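Local coordinates for protein methyltransferase (PDB 5N5D) that binds S-adenosylmethionine and, as an O-methyltransferase of tomaymycin biosynthesis, probably transfers its methyl group to a hydroxyl oxygen of a pathway intermediate, at residues V45-G50 against G72-I77; D86-T91 against P132-F137; V203-I208 against G218-L223. All blocks are in the same frame, centred on the assembly; numbering follows the deposited sequence.

Contact 1 (V45-G50 against G72-I77); sequences VSAPQG and GGYSSI. With SAM (S-adenosylmethionine), chain H.
Tyr74 overlaps Val45 along one edge of its ring: Val45 CG2 lies in the ring plane, 3.7 Å from Tyr74 CD2. With CG anti to the backbone N (chi1 -175°), CG is carried toward the 45-50 segment. At the tip, Tyr74 OH comes 3.2 Å from Ala47 CA and is hydrogen-bonded to Glu24 and Trp78. The two backbones share no hydrogen bond; S-adenosylmethionine joins them instead. Val45 N donates to carboxylate O of S-adenosylmethionine (2.9 Å), and Ser75 N to OXT of the same ligand (3.1 Å, 168°). The second donor belongs to the first turn of helix 74-80, whose N terminus would probably favour the carboxylate's negative charge; in this Rossmann-like fold it forms part of the cofactor pocket. Ser75 OG takes the amino N of S-adenosylmethionine at 2.8 Å and has a further partner in Glu67. An alanine at Tyr74 would probably open a gap beside Val45 and Ala47 and leave Glu24 and Trp78 without their shared hydroxyl. Directly after Val45 in the chain, a capping box starts helix 47-60: Gln49 N donates to Ser46 OG (3.2 Å), and Ser46 N returns a bond to Gln49 OE1 (3.0 Å), approaching from above the carbonyl plane.

Contact 2 (D86-T91 against P132-F137); sequences DGRLVT and PGTAPF
On the Rossmann-like sheet, Arg88 and Val90 of strand 88-93 face Gly133, Thr134 and Phe137 of the loop that leads into strand 139-142. Alternation along the strand puts both side chains on the side of this loop, and the backbones stay well apart, with Val90 CA 8.0 Å from Thr134 CA. The apolar half is an edge contact. Val90 CG2 lies in the plane of the Phe137 ring, 3.7 Å from Phe137 CE1, and the two side chains cross at about a right angle. One face of the same ring is met by the carbonyl of its own loop, Thr134 O standing 3.7 Å above the plane and displaced toward the rim. Thr134 CG2 approaches Val90 CG2 more loosely, at 4.1 Å, while Leu129 packs on both residues.

The polar half runs through a water. The Arg88 chain bends at chi2 and chi3, and its NE donates to this water at 2.7 Å; Thr134 OG1 is hydrogen-bonded to the same water, also at 2.7 Å. Arg88 NH1 lies 2.6 Å from Gly133 O, yet is turned too far for a hydrogen bond. Gly133 itself has a positive phi of 85°, where a side chain would jam against the preceding carbonyl. Phe137 also packs on Arg64 and Leu66 of strand 64-68. The link from edge strand 115-119 to strand 139-142 thus passes strands 88-93 and 64-68, as the 3-2-1-4 strand order of a Rossmann-like methyltransferase sheet requires.

Contact 3 (V203-I208 against G218-L223); sequences VTATSI and GFTLAL
Thr220, traced outward from CB, meets the neighbouring strand with every side-chain atom: CB is 3.4 Å from Ser207 OG, the methyl CG2 is 3.5 Å from Thr206 O, and OG1 forms a hydrogen bond of 2.7 Å with Ser207 OG. Either hydroxyl could be the donor. In both residues the oxygen sits anti to the carbonyl carbon (chi1 -58° in Thr220, -67° in Ser207), which brings the two hydroxyls together above this non-hydrogen-bonded pair. Ser207 OG has a further partner in His194 of helix 185-198. On the same face Ala205 CB touches Ala222 CB at 3.7 Å, and Leu197 of that helix packs on Ala205 and Thr220.

The opposite face carries Thr204, Thr206, Ile208, Phe219, Leu221 and Leu223. Here the side chains of Ile208 and Phe219 run alongside each other in the same direction, and Ile208 CB makes an off-centre CH-pi contact 4.1 Å from the centroid of the Phe219 ring. The second subunit covers part of this face: its Pro48 O accepts from Thr206 OG1, and its Leu55 and Leu59 pack on Thr204 and Leu223.

Between the strands the backbone bonds come in reciprocal pairs, Thr204 with Leu223, Thr206 with Leu221 and Ile208 with Phe219; Leu223 N to Thr204 O is the shortest at 2.7 Å. Axes 4.5 Å apart, with strand directions 161° from one another, confirm antiparallel pairing. Together with the strand order 3-2-1-4-5-7-6, this identifies the C-terminal beta hairpin that closes one edge of the sheet in class I methyltransferases.

How the contacts relate
From the N terminus the three contacts close in series, and none nests in or crosses another. Contact 1 closes a loop holding most of helix 47-60 and strand 64-68, joining the starts of two helices at the cofactor. The chain then passes through helix 74-80 into strand 88-93, where contact 2 opens; the two contacts touch at Ser76 O and Leu89 CD2. Contact 2 encloses helix 96-108, strand 115-119 and helix 122-125. Contact 3 closes the short connection of the C-terminal hairpin, on the same sheet as contact 2 but with centres about 22 Å apart. Contacts 1 and 3 do not touch within a chain, yet the 45-50 segment of one chain packs on strand 203-211 of the second subunit, linking them across the dimer.

Contact 1 (V45-G50 against G72-I77)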
loop_
_atom_site.group_PDB
_atom_site.type_symbol
_atom_site.label_atom_id
_atom_site.label_comp_id
_atom_site.label_asym_id
_atom_site.label_seq_id
_atom_site.Cartn_x
_atom_site.Cartn_y
_atom_site.Cartn_z
ATOM N N VAL A 45 4.081 12.308 7.305
ATOM C CA VAL A 45 4.367 11.274 6.320
ATOM C C VAL A 45 5.341 11.850 5.300
ATOM O O VAL A 45 5.340 13.057 5.017
ATOM C CB VAL A 45 3.092 10.753 5.634
ATOM C CG1 VAL A 45 2.182 10.057 6.645
ATOM C CG2 VAL A 45 2.356 11.882 4.925
ATOM N N SER A 46 6.188 10.985 4.757
ATOM C CA SER A 46 7.070 11.352 3.666
ATOM C C SER A 46 6.259 11.624 2.403
ATOM O O SER A 46 5.070 11.314 2.311
ATOM C CB SER A 46 8.060 10.228 3.389
ATOM O OG SER A 46 7.370 9.115 2.846
ATOM N N ALA A 47 6.924 12.180 1.393
ATOM C CA ALA A 47 6.229 12.406 0.129
ATOM C C ALA A 47 5.726 11.103 -0.480
ATOM O O ALA A 47 4.543 11.045 -0.863
ATOM C CB ALA A 47 7.140 13.178 -0.831
ATOM N N PRO A 48 6.529 10.038 -0.591
ATOM C CA PRO A 48 5.990 8.788 -1.156
ATOM C C PRO A 48 4.842 8.220 -0.340
ATOM O O PRO A 48 3.897 7.655 -0.907
ATOM C CB PRO A 48 7.206 7.850 -1.158
ATOM C CG PRO A 48 8.402 8.753 -1.120
ATOM C CD PRO A 48 7.969 9.927 -0.296
ATOM N N GLN A 49 4.900 8.371 0.988
ATOM C CA GLN A 49 3.837 7.877 1.865
ATOM C C GLN A 49 2.559 8.696 1.727
ATOM O O GLN A 49 1.452 8.138 1.719
ATOM C CB GLN A 49 4.307 7.917 3.317
ATOM C CG GLN A 49 5.361 6.907 3.681
ATOM C CD GLN A 49 5.948 7.156 5.070
ATOM O OE1 GLN A 49 5.681 8.186 5.702
ATOM N NE2 GLN A 49 6.750 6.218 5.542
ATOM N N GLY A 50 2.686 10.023 1.682
ATOM C CA GLY A 50 1.524 10.850 1.439
ATOM C C GLY A 50 0.895 10.548 0.094
ATOM O O GLY A 50 -0.328 10.471 -0.024
ATOM N N GLY A 72 0.672 19.554 10.765
ATOM C CA GLY A 72 0.808 20.715 9.914
ATOM C C GLY A 72 0.057 20.651 8.606
ATOM O O GLY A 72 0.188 21.561 7.781
ATOM N N GLY A 73 -0.732 19.607 8.383
ATOM C CA GLY A 73 -1.551 19.514 7.196
ATOM C C GLY A 73 -0.924 18.813 6.013
ATOM O O GLY A 73 -1.534 18.799 4.935
ATOM N N TYR A 74 0.260 18.218 6.171
ATOM C CA TYR A 74 0.922 17.598 5.028
ATOM C C TYR A 74 0.125 16.398 4.527
ATOM O O TYR A 74 -0.265 16.337 3.355
ATOM C CB TYR A 74 2.363 17.194 5.375
ATOM C CG TYR A 74 3.063 16.672 4.153
ATOM C CD1 TYR A 74 3.687 17.542 3.263
ATOM C CD2 TYR A 74 3.039 15.323 3.834
ATOM C CE1 TYR A 74 4.291 17.081 2.109
ATOM C CE2 TYR A 74 3.642 14.852 2.686
ATOM C CZ TYR A 74 4.262 15.736 1.821
ATOM O OH TYR A 74 4.852 15.266 0.671
ATOM N N SER A 75 -0.139 15.421 5.400
ATOM C CA SER A 75 -0.990 14.315 4.978
ATOM C C SER A 75 -2.375 14.813 4.576
ATOM O O SER A 75 -2.985 14.268 3.646
ATOM C CB SER A 75 -1.093 13.268 6.095
ATOM O OG SER A 75 -1.549 13.852 7.302
ATOM N N SER A 76 -2.865 15.868 5.239
ATOM C CA SER A 76 -4.203 16.387 4.971
ATOM C C SER A 76 -4.340 16.851 3.527
ATOM O O SER A 76 -5.367 16.608 2.885
ATOM C CB SER A 76 -4.516 17.536 5.927
ATOM O OG SER A 76 -4.070 17.238 7.242
ATOM N N ILE A 77 -3.320 17.532 3.001
ATOM C CA ILE A 77 -3.384 18.003 1.618
ATOM C C ILE A 77 -3.499 16.818 0.669
ATOM O O ILE A 77 -4.318 16.818 -0.257
ATOM C CB ILE A 77 -2.158 18.869 1.283
ATOM C CG1 ILE A 77 -2.200 20.186 2.065
ATOM C CG2 ILE A 77 -2.099 19.159 -0.218
ATOM C CD1 ILE A 77 -0.895 20.945 2.036
HETATM N N SAM H . -0.762 13.185 9.907
HETATM C CA SAM H . 0.289 14.221 9.936
HETATM C C SAM H . 1.109 14.195 8.605
HETATM O O SAM H . 1.437 13.069 8.170
HETATM O OXT SAM H . 1.382 15.290 8.069
HETATM C CB SAM H . 1.235 14.010 11.143
HETATM C CG SAM H . 0.462 13.788 12.438
HETATM S SD SAM H . 1.658 13.747 13.795
HETATM C CE SAM H . 2.370 12.162 13.559
HETATM C "C5'" SAM H . 0.614 13.375 15.244
HETATM C "C4'" SAM H . -0.317 14.515 15.608
HETATM O "O4'" SAM H . -1.347 14.063 16.514
HETATM C "C3'" SAM H . 0.369 15.712 16.280
HETATM O "O3'" SAM H . 0.098 16.893 15.533
HETATM C "C2'" SAM H . -0.228 15.724 17.696
HETATM O "O2'" SAM H . -0.381 17.037 18.223
HETATM C "C1'" SAM H . -1.590 15.089 17.447
HETATM N N9 SAM H . -2.214 14.498 18.624
HETATM C C8 SAM H . -1.604 13.794 19.627
HETATM N N7 SAM H . -2.430 13.323 20.531
HETATM C C5 SAM H . -3.675 13.748 20.088
HETATM C C6 SAM H . -4.976 13.557 20.591
HETATM N N6 SAM H . -5.247 12.863 21.703
HETATM N N1 SAM H . -6.003 14.099 19.899
HETATM C C2 SAM H . -5.736 14.789 18.786
HETATM N N3 SAM H . -4.551 15.036 18.218
HETATM C C4 SAM H . -3.555 14.481 18.920
#

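Contact 2 (D86-T91 against P132-F137)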
loop_
_atom_site.group_PDB
_atom_site.type_symbol
_atom_site.label_atom_id
_atom_site.label_comp_id
_atom_site.label_asym_id
_atom_site.label_seq_id
_atom_site.Cartn_x
_atom_site.Cartn_y
_atom_site.Cartn_z
ATOM N N ASP A 86 -17.631 17.174 -4.222
ATOM C CA ASP A 86 -18.619 17.084 -3.155
ATOM C C ASP A 86 -18.098 16.293 -1.962
ATOM O O ASP A 86 -18.880 15.919 -1.083
ATOM C CB ASP A 86 -19.928 16.474 -3.670
ATOM C CG ASP A 86 -19.779 15.036 -4.147
ATOM O OD1 ASP A 86 -18.648 14.552 -4.340
ATOM O OD2 ASP A 86 -20.831 14.383 -4.340
ATOM N N GLY A 87 -16.789 16.062 -1.897
ATOM C CA GLY A 87 -16.213 15.296 -0.812
ATOM C C GLY A 87 -15.873 16.148 0.400
ATOM O O GLY A 87 -15.972 17.376 0.391
ATOM N N ARG A 88 -15.457 15.471 1.471
ATOM C CA ARG A 88 -15.015 16.179 2.661
ATOM C C ARG A 88 -13.954 15.371 3.388
ATOM O O ARG A 88 -14.043 14.143 3.478
ATOM C CB ARG A 88 -16.176 16.482 3.616
ATOM C CG ARG A 88 -15.774 17.414 4.762
ATOM C CD ARG A 88 -16.779 18.537 4.991
ATOM N NE ARG A 88 -18.012 18.061 5.614
ATOM C CZ ARG A 88 -19.138 17.780 4.965
ATOM N NH1 ARG A 88 -20.199 17.356 5.640
ATOM N NH2 ARG A 88 -19.221 17.922 3.648
ATOM N N LEU A 89 -12.945 16.083 3.876
ATOM C CA LEU A 89 -11.960 15.575 4.818
ATOM C C LEU A 89 -12.261 16.189 6.178
ATOM O O LEU A 89 -12.281 17.417 6.320
ATOM C CB LEU A 89 -10.538 15.926 4.374
ATOM C CG LEU A 89 -9.445 15.606 5.399
ATOM C CD1 LEU A 89 -9.327 14.107 5.609
ATOM C CD2 LEU A 89 -8.117 16.200 4.967
ATOM N N VAL A 90 -12.522 15.341 7.162
ATOM C CA VAL A 90 -12.680 15.773 8.542
ATOM C C VAL A 90 -11.384 15.420 9.246
ATOM O O VAL A 90 -10.989 14.251 9.261
ATOM C CB VAL A 90 -13.886 15.093 9.206
ATOM C CG1 VAL A 90 -14.039 15.554 10.652
ATOM C CG2 VAL A 90 -15.159 15.382 8.422
ATOM N N THR A 91 -10.700 16.413 9.806
ATOM C CA THR A 91 -9.413 16.157 10.434
ATOM C C THR A 91 -9.370 16.763 11.830
ATOM O O THR A 91 -9.957 17.819 12.086
ATOM C CB THR A 91 -8.255 16.676 9.556
ATOM O OG1 THR A 91 -7.007 16.281 10.134
ATOM C CG2 THR A 91 -8.323 18.193 9.373
ATOM N N PRO A 132 -25.500 12.507 10.426
ATOM C CA PRO A 132 -25.687 12.563 8.971
ATOM C C PRO A 132 -24.874 13.689 8.352
ATOM O O PRO A 132 -24.715 14.762 8.936
ATOM C CB PRO A 132 -27.194 12.803 8.810
ATOM C CG PRO A 132 -27.802 12.384 10.086
ATOM C CD PRO A 132 -26.778 12.612 11.153
ATOM N N GLY A 133 -24.361 13.435 7.149
ATOM C CA GLY A 133 -23.543 14.401 6.451
ATOM C C GLY A 133 -22.078 14.379 6.827
ATOM O O GLY A 133 -21.265 14.981 6.114
ATOM N N THR A 134 -21.713 13.716 7.923
ATOM C CA THR A 134 -20.316 13.540 8.306
ATOM C C THR A 134 -19.945 12.064 8.222
ATOM O O THR A 134 -19.138 11.677 7.373
ATOM C CB THR A 134 -20.074 14.104 9.709
ATOM O OG1 THR A 134 -20.385 15.506 9.715
ATOM C CG2 THR A 134 -18.625 13.903 10.137
ATOM N N ALA A 135 -20.512 11.224 9.082
ATOM C CA ALA A 135 -20.443 9.789 8.871
ATOM C C ALA A 135 -21.500 9.374 7.846
ATOM O O ALA A 135 -22.526 10.044 7.700
ATOM C CB ALA A 135 -20.670 9.044 10.181
ATOM N N PRO A 136 -21.282 8.262 7.125
ATOM C CA PRO A 136 -20.142 7.345 7.212
ATOM C C PRO A 136 -18.946 7.768 6.373
ATOM O O PRO A 136 -19.102 8.319 5.280
ATOM C CB PRO A 136 -20.721 6.037 6.678
ATOM C CG PRO A 136 -21.693 6.489 5.640
ATOM C CD PRO A 136 -22.279 7.784 6.152
ATOM N N PHE A 137 -17.758 7.492 6.893
ATOM C CA PHE A 137 -16.516 7.732 6.179
ATOM C C PHE A 137 -16.165 6.532 5.309
ATOM O O PHE A 137 -16.447 5.382 5.657
ATOM C CB PHE A 137 -15.387 8.012 7.170
ATOM C CG PHE A 137 -15.561 9.294 7.925
ATOM C CD1 PHE A 137 -15.263 10.503 7.317
ATOM C CD2 PHE A 137 -16.028 9.298 9.227
ATOM C CE1 PHE A 137 -15.424 11.693 7.987
ATOM C CE2 PHE A 137 -16.193 10.491 9.913
ATOM C CZ PHE A 137 -15.892 11.695 9.287
HETATM O O HOH W 1 -18.765 16.769 7.916
#

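Contact 3 (V203-I208 against G218-L223)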
loop_
_atom_site.group_PDB
_atom_site.type_symbol
_atom_site.label_atom_id
_atom_site.label_comp_id
_atom_site.label_asym_id
_atom_site.label_seq_id
_atom_site.Cartn_x
_atom_site.Cartn_y
_atom_site.Cartn_z
ATOM N N VAL A 203 -13.536 -7.322 9.542
ATOM C CA VAL A 203 -12.469 -6.458 9.051
ATOM C C VAL A 203 -11.282 -7.362 8.763
ATOM O O VAL A 203 -11.072 -8.369 9.445
ATOM C CB VAL A 203 -12.080 -5.357 10.071
ATOM C CG1 VAL A 203 -11.306 -4.229 9.384
ATOM C CG2 VAL A 203 -13.301 -4.813 10.789
ATOM N N THR A 204 -10.513 -7.014 7.738
ATOM C CA THR A 204 -9.370 -7.823 7.348
ATOM C C THR A 204 -8.225 -6.887 6.991
ATOM O O THR A 204 -8.455 -5.810 6.435
ATOM C CB THR A 204 -9.749 -8.762 6.190
ATOM O OG1 THR A 204 -8.653 -9.629 5.876
ATOM C CG2 THR A 204 -10.183 -7.986 4.962
ATOM N N ALA A 205 -6.998 -7.271 7.345
ATOM C CA ALA A 205 -5.920 -6.294 7.368
ATOM C C ALA A 205 -4.564 -6.928 7.085
ATOM O O ALA A 205 -4.402 -8.150 7.067
ATOM C CB ALA A 205 -5.879 -5.566 8.714
ATOM N N THR A 206 -3.589 -6.058 6.837
ATOM C CA THR A 206 -2.189 -6.442 6.775
ATOM C C THR A 206 -1.359 -5.286 7.311
ATOM O O THR A 206 -1.803 -4.135 7.334
ATOM C CB THR A 206 -1.759 -6.815 5.346
ATOM O OG1 THR A 206 -0.501 -7.491 5.383
ATOM C CG2 THR A 206 -1.630 -5.571 4.456
ATOM N N SER A 207 -0.149 -5.601 7.760
ATOM C CA SER A 207 0.793 -4.586 8.204
ATOM C C SER A 207 2.096 -4.735 7.434
ATOM O O SER A 207 2.582 -5.851 7.214
ATOM C CB SER A 207 1.048 -4.676 9.703
ATOM O OG SER A 207 -0.129 -4.331 10.404
ATOM N N ILE A 208 2.643 -3.595 7.025
ATOM C CA ILE A 208 3.789 -3.525 6.130
ATOM C C ILE A 208 4.869 -2.702 6.809
ATOM O O ILE A 208 4.621 -1.555 7.204
ATOM C CB ILE A 208 3.405 -2.903 4.780
ATOM C CG1 ILE A 208 2.318 -3.726 4.086
ATOM C CG2 ILE A 208 4.628 -2.775 3.875
ATOM C CD1 ILE A 208 2.736 -5.131 3.701
ATOM N N GLY A 218 6.327 1.366 9.991
ATOM C CA GLY A 218 5.367 0.580 9.229
ATOM C C GLY A 218 3.956 1.084 9.435
ATOM O O GLY A 218 3.691 1.942 10.283
ATOM N N PHE A 219 3.041 0.521 8.645
ATOM C CA PHE A 219 1.640 0.895 8.710
ATOM C C PHE A 219 0.770 -0.346 8.626
ATOM O O PHE A 219 1.204 -1.407 8.167
ATOM C CB PHE A 219 1.272 1.865 7.583
ATOM C CG PHE A 219 1.345 1.256 6.201
ATOM C CD1 PHE A 219 2.539 1.212 5.503
ATOM C CD2 PHE A 219 0.207 0.759 5.590
ATOM C CE1 PHE A 219 2.601 0.671 4.220
ATOM C CE2 PHE A 219 0.257 0.212 4.316
ATOM C CZ PHE A 219 1.455 0.172 3.627
ATOM N N THR A 220 -0.470 -0.192 9.082
ATOM C CA THR A 220 -1.503 -1.208 8.951
ATOM C C THR A 220 -2.571 -0.704 8.000
ATOM O O THR A 220 -3.006 0.447 8.099
ATOM C CB THR A 220 -2.134 -1.537 10.303
ATOM O OG1 THR A 220 -1.117 -1.974 11.198
ATOM C CG2 THR A 220 -3.200 -2.628 10.163
ATOM N N LEU A 221 -2.986 -1.567 7.086
ATOM C CA LEU A 221 -4.075 -1.277 6.167
ATOM C C LEU A 221 -5.176 -2.290 6.420
ATOM O O LEU A 221 -4.947 -3.500 6.314
ATOM C CB LEU A 221 -3.609 -1.326 4.712
ATOM C CG LEU A 221 -4.639 -0.827 3.697
ATOM C CD1 LEU A 221 -3.939 -0.300 2.459
ATOM C CD2 LEU A 221 -5.630 -1.923 3.312
ATOM N N ALA A 222 -6.358 -1.793 6.762
ATOM C CA ALA A 222 -7.506 -2.625 7.071
ATOM C C ALA A 222 -8.661 -2.287 6.142
ATOM O O ALA A 222 -8.871 -1.125 5.781
ATOM C CB ALA A 222 -7.934 -2.436 8.527
ATOM N N LEU A 223 -9.384 -3.322 5.737
ATOM C CA LEU A 223 -10.587 -3.197 4.930
ATOM C C LEU A 223 -11.767 -3.673 5.762
ATOM O O LEU A 223 -11.765 -4.807 6.258
ATOM C CB LEU A 223 -10.473 -4.026 3.654
ATOM C CG LEU A 223 -11.710 -4.061 2.754
ATOM C CD1 LEU A 223 -11.973 -2.701 2.146
ATOM C CD2 LEU A 223 -11.521 -5.113 1.669
#